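Local coordinates for protein ylmH (Streptococcus pneumoniae, PDB 2FPH) that probably takes part in bacterial cell division and probably binds nucleic acid, its precise role being unknown, at residues Ala102-Thr107 with Leu112-Lys117; Gly120-Asp125 with Ala129-Asn134; Lys16-Ile21 with Lys49-Ala54. All blocks are in the same frame, centred on the assembly; numbering follows the deposited sequence. Where two conformers were deposited one is given.

Contact 1 (Ala102-Thr107 with Leu112-Lys117); sequences AKILGT and LGIERK
Ile104, on the last turn of its helix, and Ile114, in the loop that returns past the helix end, cross obliquely, the CG2 methyl of Ile104 lying 3.9 Å from CB of Ile114 and 4.0 Å from its CD1. In Ile104 that methyl stands anti to the backbone N (chi1 -66°), which turns it to the returning loop while CG1 runs off beside the N. The same pair is joined through the backbone: Ile114 N donates to Ile104 O at 3.2 Å, the donor lying in the carbonyl plane, so the loop bonds to a carbonyl in the last turn of the helix. CB of Ile114 also sits 3.5 Å from Ile104 O, its side chain folding round the acceptor. Beyond the helix end Gly106 takes positive phi, and the chain passes through a cis peptide to Thr107; CA of Gly113 comes 3.4 Å from Leu105 O in a C-H...O contact. The tight approaches around Leu112 O are doubtful in the model. Phe141 of helix 138-144 packs on both isoleucines and Leu140 meets Leu112 and Ile114, while Phe119 of strand 119-123 packs on Ile104, Leu105 and Ile114.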
loop_
_atom_site.group_PDB
_atom_site.type_symbol
_atom_site.label_atom_id
_atom_site.label_comp_id
_atom_site.label_asym_id
_atom_site.label_seq_id
_atom_site.Cartn_x
_atom_site.Cartn_y
_atom_site.Cartn_z
ATOM N N ALA A 102 12.350 -3.562 -9.520
ATOM C CA ALA A 102 13.718 -3.085 -9.464
ATOM C C ALA A 102 13.848 -1.616 -9.848
ATOM O O ALA A 102 14.571 -0.865 -9.197
ATOM C CB ALA A 102 14.571 -3.916 -10.358
ATOM N N LYS A 103 13.120 -1.238 -10.899
ATOM C CA LYS A 103 13.160 0.095 -11.440
ATOM C C LYS A 103 12.582 1.034 -10.428
ATOM O O LYS A 103 13.110 2.104 -10.210
ATOM C CB LYS A 103 12.368 0.191 -12.747
ATOM C CG LYS A 103 12.882 -0.626 -13.910
ATOM C CD LYS A 103 14.375 -0.698 -14.085
ATOM C CE LYS A 103 15.013 -2.011 -13.474
ATOM N NZ LYS A 103 14.430 -3.326 -13.972
ATOM N N ILE A 104 11.483 0.629 -9.807
ATOM C CA ILE A 104 10.858 1.443 -8.777
ATOM C C ILE A 104 11.768 1.702 -7.554
ATOM O O ILE A 104 11.882 2.830 -7.128
ATOM C CB ILE A 104 9.481 0.875 -8.380
ATOM C CG1 ILE A 104 8.542 0.997 -9.603
ATOM C CG2 ILE A 104 8.904 1.700 -7.225
ATOM C CD1 ILE A 104 7.275 0.403 -9.440
ATOM N N LEU A 105 12.427 0.690 -7.008
ATOM C CA LEU A 105 13.199 0.913 -5.774
ATOM C C LEU A 105 14.502 1.699 -5.981
ATOM O O LEU A 105 15.043 2.233 -5.014
ATOM C CB LEU A 105 13.537 -0.396 -5.052
ATOM C CG LEU A 105 12.466 -1.449 -5.031
ATOM C CD1 LEU A 105 13.146 -2.826 -5.190
ATOM C CD2 LEU A 105 11.673 -1.322 -3.762
ATOM N N GLY A 106 15.005 1.741 -7.218
ATOM C CA GLY A 106 16.176 2.557 -7.606
ATOM C C GLY A 106 16.980 1.697 -8.537
ATOM O O GLY A 106 17.306 0.579 -8.099
ATOM N N THR A 107 17.330 2.112 -9.774
ATOM C CA THR A 107 17.323 3.491 -10.390
ATOM C C THR A 107 18.042 4.610 -9.614
ATOM O O THR A 107 17.958 4.661 -8.374
ATOM C CB THR A 107 15.952 3.934 -10.898
ATOM O OG1 THR A 107 14.943 3.773 -9.888
ATOM C CG2 THR A 107 15.509 3.035 -12.039
ATOM N N LEU A 112 14.075 7.080 -9.416
ATOM C CA LEU A 112 13.132 6.374 -8.534
ATOM C C LEU A 112 13.807 5.568 -7.437
ATOM O O LEU A 112 13.967 4.353 -7.515
ATOM C CB LEU A 112 12.104 5.521 -9.304
ATOM C CG LEU A 112 11.183 6.197 -10.335
ATOM C CD1 LEU A 112 10.034 5.279 -10.707
ATOM C CD2 LEU A 112 10.673 7.562 -9.860
ATOM N N GLY A 113 14.210 6.273 -6.396
ATOM C CA GLY A 113 14.579 5.637 -5.154
ATOM C C GLY A 113 13.316 5.654 -4.330
ATOM O O GLY A 113 13.239 6.385 -3.354
ATOM N N ILE A 114 12.315 4.880 -4.747
ATOM C CA ILE A 114 11.025 4.897 -4.075
ATOM C C ILE A 114 10.922 3.739 -3.086
ATOM O O ILE A 114 10.993 2.595 -3.476
ATOM C CB ILE A 114 9.868 4.802 -5.074
ATOM C CG1 ILE A 114 9.918 5.947 -6.075
ATOM C CG2 ILE A 114 8.521 4.825 -4.318
ATOM C CD1 ILE A 114 9.143 5.647 -7.342
ATOM N N GLU A 115 10.704 4.099 -1.827
ATOM C CA GLU A 115 10.529 3.192 -0.673
ATOM C C GLU A 115 9.329 2.250 -0.898
ATOM O O GLU A 115 8.289 2.675 -1.450
ATOM C CB GLU A 115 10.349 4.025 0.625
ATOM C CG GLU A 115 10.664 5.550 0.479
ATOM C CD GLU A 115 10.496 6.434 1.731
ATOM O OE1 GLU A 115 11.337 6.351 2.668
ATOM O OE2 GLU A 115 9.543 7.267 1.768
ATOM N N ARG A 116 9.474 0.992 -0.463
ATOM C CA ARG A 116 8.448 -0.027 -0.598
ATOM C C ARG A 116 7.137 0.442 0.027
ATOM O O ARG A 116 6.076 0.034 -0.412
ATOM C CB ARG A 116 8.866 -1.366 0.087
ATOM C CG ARG A 116 8.167 -1.476 1.485
ATOM C CD ARG A 116 8.630 -2.634 2.382
ATOM N NE ARG A 116 8.320 -2.401 3.809
ATOM C CZ ARG A 116 8.877 -1.454 4.565
ATOM N NH1 ARG A 116 9.791 -0.627 4.063
ATOM N NH2 ARG A 116 8.523 -1.326 5.840
ATOM N N LYS A 117 7.216 1.219 1.094
ATOM C CA LYS A 117 5.993 1.614 1.830
ATOM C C LYS A 117 5.059 2.563 1.049
ATOM O O LYS A 117 3.874 2.808 1.497
ATOM C CB LYS A 117 6.315 2.256 3.188
ATOM C CG LYS A 117 6.671 1.277 4.283
ATOM C CD LYS A 117 5.814 1.374 5.540
ATOM C CE LYS A 117 5.329 0.039 6.124
ATOM N NZ LYS A 117 5.480 0.020 7.637
#

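Contact 2 (Gly120-Asp125 with Ala129-Asn134); sequences GDILVD and AQIMIN
Gly120 donates its N-H to Met132 O at 2.8 Å, an almost straight bond whose donor is tilted 30° from the carbonyl plane. Asp121 returns the bond, its O accepting from Met132 N at 3.1 Å nearly along the C=O axis; its carboxylate instead takes the backbone N-H groups of Glu65 and Tyr66. Ile122 and Ile131 form a non-hydrogen-bonded pair and lie side by side, pointing the same way. CD1 of Ile131 reaches to 3.7 Å from Ile122 CG1 because chi1 (-174°) carries its CG1 branch away from the backbone N. Leu123 pairs with Gln130 through two backbone bonds, Leu123 N to Gln130 O at 3.0 Å and Gln130 N to Leu123 O at 2.9 Å. Their side chains cross, Leu123 CD1 approaching Gln130 OE1 to 3.8 Å, but that amide is held by Ile164, Glu162 and Glu89. Val124 CG2 then meets Ala129 CB at 3.9 Å. The two strands form an antiparallel beta hairpin at the edge of the five-stranded sheet. Its Ile122 and Ile131 face is covered by helices, consistent with the alpha/beta sandwich of an RRM-like, putative RNA-binding domain.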
loop_
_atom_site.group_PDB
_atom_site.type_symbol
_atom_site.label_atom_id
_atom_site.label_comp_id
_atom_site.label_asym_id
_atom_site.label_seq_id
_atom_site.Cartn_x
_atom_site.Cartn_y
_atom_site.Cartn_z
ATOM N N GLY A 120 2.078 -0.627 -3.262
ATOM C CA GLY A 120 1.650 -1.950 -2.858
ATOM C C GLY A 120 2.035 -2.934 -3.940
ATOM O O GLY A 120 3.192 -2.995 -4.349
ATOM N N ASP A 121 1.040 -3.657 -4.414
ATOM C CA ASP A 121 1.242 -4.738 -5.336
ATOM C C ASP A 121 1.622 -4.243 -6.694
ATOM O O ASP A 121 1.101 -3.224 -7.196
ATOM C CB ASP A 121 -0.057 -5.540 -5.510
ATOM C CG ASP A 121 -0.471 -6.326 -4.277
ATOM O OD1 ASP A 121 0.235 -6.390 -3.265
ATOM O OD2 ASP A 121 -1.502 -7.010 -4.303
ATOM N N ILE A 122 2.529 -4.983 -7.316
ATOM C CA ILE A 122 2.770 -4.851 -8.755
ATOM C C ILE A 122 2.198 -6.128 -9.382
ATOM O O ILE A 122 2.504 -7.232 -8.933
ATOM C CB ILE A 122 4.271 -4.725 -9.029
ATOM C CG1 ILE A 122 4.863 -3.400 -8.542
ATOM C CG2 ILE A 122 4.601 -4.933 -10.526
ATOM C CD1 ILE A 122 6.387 -3.568 -8.302
ATOM N N LEU A 123 1.353 -5.950 -10.393
ATOM C CA LEU A 123 0.514 -6.976 -10.966
ATOM C C LEU A 123 0.846 -7.141 -12.442
ATOM O O LEU A 123 0.909 -6.142 -13.200
ATOM C CB LEU A 123 -0.944 -6.571 -10.877
ATOM C CG LEU A 123 -1.433 -6.182 -9.497
ATOM C CD1 LEU A 123 -2.761 -5.495 -9.688
ATOM C CD2 LEU A 123 -1.555 -7.398 -8.617
ATOM N N VAL A 124 0.995 -8.411 -12.820
ATOM C CA VAL A 124 1.408 -8.883 -14.138
ATOM C C VAL A 124 1.159 -10.406 -14.110
ATOM O O VAL A 124 1.383 -11.026 -13.084
ATOM C CB VAL A 124 2.943 -8.770 -14.322
ATOM C CG1 VAL A 124 3.361 -9.075 -15.753
ATOM C CG2 VAL A 124 3.496 -7.430 -13.887
ATOM N N ASP A 125 0.738 -11.021 -15.204
ATOM C CA ASP A 125 1.007 -12.472 -15.413
ATOM C C ASP A 125 1.517 -12.709 -16.853
ATOM O O ASP A 125 1.860 -13.835 -17.239
ATOM C CB ASP A 125 -0.242 -13.347 -15.172
ATOM C CG ASP A 125 -0.597 -13.505 -13.689
ATOM O OD1 ASP A 125 -1.221 -12.572 -13.119
ATOM O OD2 ASP A 125 -0.313 -14.542 -13.028
ATOM N N ALA A 129 0.641 -4.672 -17.261
ATOM C CA ALA A 129 1.218 -4.509 -15.943
ATOM C C ALA A 129 0.563 -3.310 -15.322
ATOM O O ALA A 129 0.142 -2.382 -16.022
ATOM C CB ALA A 129 2.703 -4.295 -15.992
ATOM N N GLN A 130 0.440 -3.408 -14.003
ATOM C CA GLN A 130 -0.134 -2.359 -13.174
ATOM C C GLN A 130 0.614 -2.232 -11.870
ATOM O O GLN A 130 1.267 -3.150 -11.431
ATOM C CB GLN A 130 -1.602 -2.601 -12.849
ATOM C CG GLN A 130 -2.498 -2.608 -14.109
ATOM C CD GLN A 130 -3.882 -3.139 -13.810
ATOM O OE1 GLN A 130 -4.082 -3.812 -12.780
ATOM N NE2 GLN A 130 -4.840 -2.835 -14.685
ATOM N N ILE A 131 0.488 -1.073 -11.231
ATOM C CA ILE A 131 0.949 -0.887 -9.852
ATOM C C ILE A 131 -0.056 -0.075 -9.034
ATOM O O ILE A 131 -0.666 0.851 -9.583
ATOM C CB ILE A 131 2.372 -0.241 -9.905
ATOM C CG1 ILE A 131 2.975 -0.160 -8.511
ATOM C CG2 ILE A 131 2.349 1.131 -10.658
ATOM C CD1 ILE A 131 4.346 0.292 -8.478
ATOM N N MET A 132 -0.259 -0.490 -7.763
ATOM C CA MET A 132 -1.090 0.181 -6.779
ATOM C C MET A 132 -0.172 1.112 -5.994
ATOM O O MET A 132 0.847 0.662 -5.456
ATOM C CB MET A 132 -1.684 -0.869 -5.825
ATOM C CG MET A 132 -2.429 -1.944 -6.557
ATOM S SD MET A 132 -3.491 -3.033 -5.514
ATOM C CE MET A 132 -4.739 -3.336 -6.623
ATOM N N ILE A 133 -0.464 2.404 -6.020
ATOM C CA ILE A 133 0.377 3.417 -5.346
ATOM C C ILE A 133 -0.348 4.284 -4.376
ATOM O O ILE A 133 -1.550 4.394 -4.429
ATOM C CB ILE A 133 1.057 4.333 -6.390
ATOM C CG1 ILE A 133 0.004 5.210 -7.106
ATOM C CG2 ILE A 133 1.900 3.475 -7.352
ATOM C CD1 ILE A 133 0.619 6.381 -7.781
ATOM N N ASN A 134 0.395 4.881 -3.469
ATOM C CA ASN A 134 -0.104 5.923 -2.553
ATOM C C ASN A 134 -0.337 7.160 -3.425
ATOM O O ASN A 134 0.568 7.621 -4.051
ATOM C CB ASN A 134 0.982 6.161 -1.525
ATOM C CG ASN A 134 0.713 7.350 -0.599
ATOM O OD1 ASN A 134 -0.035 8.261 -0.916
ATOM N ND2 ASN A 134 1.281 7.275 0.621
#

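Contact 3 (Lys16-Ile21 with Lys49-Ala54); sequences KGMEWI and KTYGLA
The S-methyl end of Met18 lies over one face of the Tyr51 ring, a Met-aromatic contact between the middle of one helix and the first residue beyond the end of another. CE does the facing: it stands 4.1 Å from the ring centroid and 29° off the ring normal, a CH-pi approach. The sulfur sits more obliquely, with SD 4.5 Å from the same centroid and 45° off the normal. Both atoms gather at one corner of the ring, SD and CE each 3.7 Å from Tyr51 CE2, with CE also reaching CZ. Two successive bends in the methionine, at chi2 and chi3, fold its thioether back so that the methyl is presented to the ring, and the two side chains cross at about a right angle.

Ile21, one turn further along the same helix, adds the buried part of the contact. Its CG2 branch touches both partners, 4.1 Å from Tyr51 CB and 4.0 Å from Leu53 CD1, while CD1 approaches the ring obliquely near CD2. The isoleucine crosses the tyrosine at about a right angle. No hydrogen bond spans the two segments, so the joint is held by apolar packing alone, buried at Ile21 and exposed to solvent at Tyr51. Tyr51 is the first residue to leave helical geometry after helix 38-50, and the chain turns through Gly52 to bring Leu53 against Ile21.

Leu47 of helix 38-50 packs against both Met18 and Ile21, continuing the same interface between the two helices. Trp20 of helix 11-27 stacks on Phe31 and touches Leu71 of strand 69-72, while Ala54 enters strand 54-57 and pairs with Tyr72, so helix 11-27 and the chain leaving helix 38-50 both meet the small antiparallel sheet.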
loop_
_atom_site.group_PDB
_atom_site.type_symbol
_atom_site.label_atom_id
_atom_site.label_comp_id
_atom_site.label_asym_id
_atom_site.label_seq_id
_atom_site.Cartn_x
_atom_site.Cartn_y
_atom_site.Cartn_z
ATOM N N LYS A 16 5.693 0.526 16.022
ATOM C CA LYS A 16 5.139 1.502 15.072
ATOM C C LYS A 16 3.623 1.526 15.182
ATOM O O LYS A 16 2.936 2.587 15.116
ATOM C CB LYS A 16 5.520 1.169 13.609
ATOM C CG LYS A 16 6.996 1.275 13.223
ATOM C CD LYS A 16 7.131 0.918 11.714
ATOM C CE LYS A 16 8.484 1.324 11.110
ATOM N NZ LYS A 16 8.449 2.728 10.604
ATOM N N GLY A 17 3.048 0.343 15.333
ATOM C CA GLY A 17 1.592 0.201 15.440
ATOM C C GLY A 17 1.038 0.950 16.632
ATOM O O GLY A 17 -0.007 1.610 16.539
ATOM N N MET A 18 1.747 0.892 17.747
ATOM C CA MET A 18 1.361 1.613 18.965
ATOM C C MET A 18 1.447 3.117 18.811
ATOM O O MET A 18 0.529 3.860 19.309
ATOM C CB MET A 18 2.196 1.120 20.192
ATOM C CG MET A 18 1.884 -0.240 20.651
ATOM S SD MET A 18 0.175 -0.660 21.004
ATOM C CE MET A 18 -0.094 0.561 22.202
ATOM N N GLU A 19 2.399 3.574 18.009
ATOM C CA GLU A 19 2.514 5.013 17.645
ATOM C C GLU A 19 1.327 5.458 16.844
ATOM O O GLU A 19 0.741 6.539 17.088
ATOM C CB GLU A 19 3.882 5.364 16.949
ATOM C CG GLU A 19 5.070 4.981 17.850
ATOM C CD GLU A 19 6.454 4.955 17.200
ATOM O OE1 GLU A 19 6.606 4.595 16.001
ATOM O OE2 GLU A 19 7.421 5.283 17.926
ATOM N N TRP A 20 0.905 4.621 15.897
ATOM C CA TRP A 20 -0.260 4.953 15.073
ATOM C C TRP A 20 -1.535 4.990 15.911
ATOM O O TRP A 20 -2.367 5.877 15.735
ATOM C CB TRP A 20 -0.412 3.975 13.925
ATOM C CG TRP A 20 0.749 4.043 12.944
ATOM C CD1 TRP A 20 1.649 5.062 12.766
ATOM C CD2 TRP A 20 1.169 2.996 12.084
ATOM N NE1 TRP A 20 2.584 4.736 11.802
ATOM C CE2 TRP A 20 2.307 3.463 11.362
ATOM C CE3 TRP A 20 0.689 1.709 11.826
ATOM C CZ2 TRP A 20 2.960 2.672 10.415
ATOM C CZ3 TRP A 20 1.356 0.925 10.826
ATOM C CH2 TRP A 20 2.458 1.404 10.188
ATOM N N ILE A 21 -1.694 4.013 16.772
ATOM C CA ILE A 21 -2.845 4.006 17.692
ATOM C C ILE A 21 -2.877 5.253 18.559
ATOM O O ILE A 21 -3.908 5.893 18.624
ATOM C CB ILE A 21 -2.816 2.735 18.517
ATOM C CG1 ILE A 21 -3.244 1.561 17.620
ATOM C CG2 ILE A 21 -3.686 2.800 19.739
ATOM C CD1 ILE A 21 -3.027 0.314 18.229
ATOM N N LYS A 49 -8.028 -3.915 17.934
ATOM C CA LYS A 49 -9.057 -4.565 18.755
ATOM C C LYS A 49 -8.770 -4.388 20.256
ATOM O O LYS A 49 -9.658 -4.044 21.056
ATOM C CB LYS A 49 -9.132 -6.047 18.367
ATOM C CG LYS A 49 -10.228 -6.350 17.292
ATOM C CD LYS A 49 -10.211 -7.827 16.859
ATOM C CE LYS A 49 -10.188 -8.003 15.341
ATOM N NZ LYS A 49 -10.389 -9.457 14.880
ATOM N N THR A 50 -7.515 -4.587 20.618
ATOM C CA THR A 50 -7.055 -4.511 21.993
ATOM C C THR A 50 -7.374 -3.124 22.587
ATOM O O THR A 50 -7.772 -3.015 23.752
ATOM C CB THR A 50 -5.586 -4.813 22.038
ATOM O OG1 THR A 50 -5.356 -6.193 21.662
ATOM C CG2 THR A 50 -5.084 -4.731 23.438
ATOM N N TYR A 51 -7.212 -2.090 21.767
ATOM C CA TYR A 51 -7.343 -0.693 22.217
ATOM C C TYR A 51 -8.694 0.113 22.117
ATOM O O TYR A 51 -8.682 1.307 22.145
ATOM C CB TYR A 51 -6.094 0.113 21.725
ATOM C CG TYR A 51 -4.863 -0.404 22.448
ATOM C CD1 TYR A 51 -4.672 -0.087 23.780
ATOM C CD2 TYR A 51 -3.996 -1.361 21.877
ATOM C CE1 TYR A 51 -3.626 -0.618 24.505
ATOM C CE2 TYR A 51 -2.883 -1.894 22.619
ATOM C CZ TYR A 51 -2.733 -1.494 23.946
ATOM O OH TYR A 51 -1.735 -1.954 24.767
ATOM N N GLY A 52 -9.894 -0.440 21.975
ATOM C CA GLY A 52 -10.460 -1.027 20.817
ATOM C C GLY A 52 -10.854 0.170 19.918
ATOM O O GLY A 52 -11.853 0.943 20.110
ATOM N N LEU A 53 -9.999 0.340 18.927
ATOM C CA LEU A 53 -10.161 1.297 17.848
ATOM C C LEU A 53 -10.678 0.501 16.672
ATOM O O LEU A 53 -10.216 -0.628 16.449
ATOM C CB LEU A 53 -8.790 1.902 17.458
ATOM C CG LEU A 53 -8.199 3.109 18.197
ATOM C CD1 LEU A 53 -6.880 3.487 17.455
ATOM C CD2 LEU A 53 -9.125 4.256 18.149
ATOM N N ALA A 54 -11.588 1.082 15.902
ATOM C CA ALA A 54 -11.999 0.459 14.628
ATOM C C ALA A 54 -10.873 0.497 13.605
ATOM O O ALA A 54 -10.023 1.375 13.624
ATOM C CB ALA A 54 -13.225 1.083 14.099
#

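Overall arrangement
From the N terminus, contact 3 comes first, closing a loop of 27 residues that contains strand 31-32 and most of helix 38-50, and it ties the two helices of the N-terminal part together. The chain then passes through strands 69-72 and 85-91 before contact 1 closes a short turn after helix 97-105, and contact 2 closes the hairpin that follows. The three are in series; none nests in or crosses another. Contacts 1 and 2 share the apolar interior of the putative RNA-binding domain, where Ile104 packs on Ile122 and Ile131. Contact 3 lies about 29 Å from contact 1, centre to centre, yet Lys117 touches Trp20, joining the N-terminal part to the putative RNA-binding domain.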